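Local atomic coordinates of PpBBE-like 1 D396N (Physcomitrella patens subsp. patens, PDB entry 6EO5), a protein that probably oxidises cellobiose as a bi-covalently flavinylated member of the berberine bridge enzyme-like oxidases. Residues P458-V461 / F462-P465. Sequence-based numbering, arbitrary orientation.
Sequences PQNV and FNFP
The side-chain amide of Asn463 folds back over the turn to the main chain of Asn460, three residues earlier. Its ND2 donates to the Asn460 carbonyl O at 2.9 Å, with an N-H...O angle of 151°; the acceptor lies almost in the amide plane of Asn463, while the donor sits somewhat tilted from the carbonyl plane. CG of Asn463 stands between its own backbone N and carbonyl carbon (chi1 61°), and this rotation swings the amide back toward the turn. The Asn460 side chain runs across that of Asn463 at about a right angle, their amide planes 40° apart, and brings OD1 to 3.6 Å from CB of Asn463. Without the amide, as with an alanine here, the bond from ND2 to Asn460 O is lost and the turn would probably be less firmly closed. A water also spans the turn, hydrogen-bonded to Val461 O at 2.9 Å and accepting from Asn463 N at 3.1 Å. Asp457 takes hydrogen bonds from the backbone N atoms of Val461 and Phe462, and Lys453 donates to Phe462 O. The turn lies in the C-terminal berberine-like region, in the loop after helix 446-456, and leads into an extended run; Val461 and the buried Phe462 join it to the FAD-binding domain, both packed on Ile74 of strand 74-77 and reaching Lys68 and Val64 of helix 57-70, respectively.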
loop_
_atom_site.group_PDB
_atom_site.type_symbol
_atom_site.label_atom_id
_atom_site.label_comp_id
_atom_site.label_asym_id
_atom_site.label_seq_id
_atom_site.Cartn_x
_atom_site.Cartn_y
_atom_site.Cartn_z
ATOM N N PRO A 458 -23.581 -10.608 6.050
ATOM C CA PRO A 458 -24.870 -10.222 5.457
ATOM C C PRO A 458 -25.482 -8.992 6.105
ATOM O O PRO A 458 -26.246 -8.274 5.447
ATOM C CB PRO A 458 -25.738 -11.470 5.663
ATOM C CG PRO A 458 -24.790 -12.580 5.979
ATOM C CD PRO A 458 -23.653 -11.923 6.701
ATOM N N GLN A 459 -25.159 -8.728 7.371
ATOM C CA GLN A 459 -25.620 -7.545 8.089
ATOM C C GLN A 459 -24.765 -6.311 7.839
ATOM O O GLN A 459 -25.060 -5.259 8.421
ATOM C CB GLN A 459 -25.649 -7.799 9.603
ATOM C CG GLN A 459 -26.285 -9.097 10.040
ATOM C CD GLN A 459 -27.586 -9.367 9.322
ATOM O OE1 GLN A 459 -28.428 -8.473 9.163
ATOM N NE2 GLN A 459 -27.755 -10.606 8.861
ATOM N N ASN A 460 -23.708 -6.413 7.028
ATOM C CA ASN A 460 -22.832 -5.279 6.729
ATOM C C ASN A 460 -22.266 -4.672 8.011
ATOM O O ASN A 460 -22.213 -3.455 8.176
ATOM C CB ASN A 460 -23.570 -4.226 5.898
ATOM C CG ASN A 460 -22.634 -3.290 5.162
ATOM O OD1 ASN A 460 -21.533 -3.673 4.755
ATOM N ND2 ASN A 460 -23.065 -2.044 4.995
ATOM N N VAL A 461 -21.846 -5.539 8.934
ATOM C CA VAL A 461 -21.239 -5.085 10.186
ATOM C C VAL A 461 -20.009 -4.235 9.904
ATOM O O VAL A 461 -19.807 -3.176 10.512
ATOM C CB VAL A 461 -20.869 -6.292 11.070
ATOM C CG1 VAL A 461 -20.203 -5.815 12.345
ATOM C CG2 VAL A 461 -22.090 -7.141 11.363
ATOM N N PHE A 462 -19.153 -4.712 8.995
ATOM C CA PHE A 462 -17.898 -4.063 8.625
ATOM C C PHE A 462 -18.106 -3.262 7.338
ATOM O O PHE A 462 -18.224 -3.845 6.252
ATOM C CB PHE A 462 -16.796 -5.103 8.420
ATOM C CG PHE A 462 -16.483 -5.934 9.637
ATOM C CD1 PHE A 462 -15.941 -5.351 10.775
ATOM C CD2 PHE A 462 -16.670 -7.311 9.621
ATOM C CE1 PHE A 462 -15.622 -6.122 11.889
ATOM C CE2 PHE A 462 -16.353 -8.086 10.734
ATOM C CZ PHE A 462 -15.829 -7.491 11.860
ATOM N N ASN A 463 -18.118 -1.931 7.452
ATOM C CA ASN A 463 -18.283 -1.082 6.276
ATOM C C ASN A 463 -17.491 0.214 6.432
ATOM O O ASN A 463 -17.127 0.628 7.537
ATOM C CB ASN A 463 -19.767 -0.761 6.011
ATOM C CG ASN A 463 -20.409 -0.010 7.161
ATOM O OD1 ASN A 463 -20.149 1.182 7.377
ATOM N ND2 ASN A 463 -21.238 -0.705 7.918
ATOM N N PHE A 464 -17.228 0.842 5.290
ATOM C CA PHE A 464 -16.681 2.189 5.192
ATOM C C PHE A 464 -17.075 2.727 3.821
ATOM O O PHE A 464 -17.639 1.983 3.010
ATOM C CB PHE A 464 -15.151 2.188 5.397
ATOM C CG PHE A 464 -14.391 1.353 4.395
ATOM C CD1 PHE A 464 -14.391 -0.029 4.476
ATOM C CD2 PHE A 464 -13.651 1.959 3.386
ATOM C CE1 PHE A 464 -13.695 -0.791 3.561
ATOM C CE2 PHE A 464 -12.955 1.200 2.468
ATOM C CZ PHE A 464 -12.981 -0.173 2.554
ATOM N N PRO A 465 -16.831 4.035 3.527
ATOM C CA PRO A 465 -17.323 4.575 2.246
ATOM C C PRO A 465 -17.003 3.744 1.007
ATOM O O PRO A 465 -17.710 3.883 0.008
ATOM C CB PRO A 465 -16.657 5.952 2.171
ATOM C CG PRO A 465 -16.608 6.378 3.572
ATOM C CD PRO A 465 -16.327 5.124 4.390
HETATM O O HOH W 1 -18.143 -0.824 10.299
#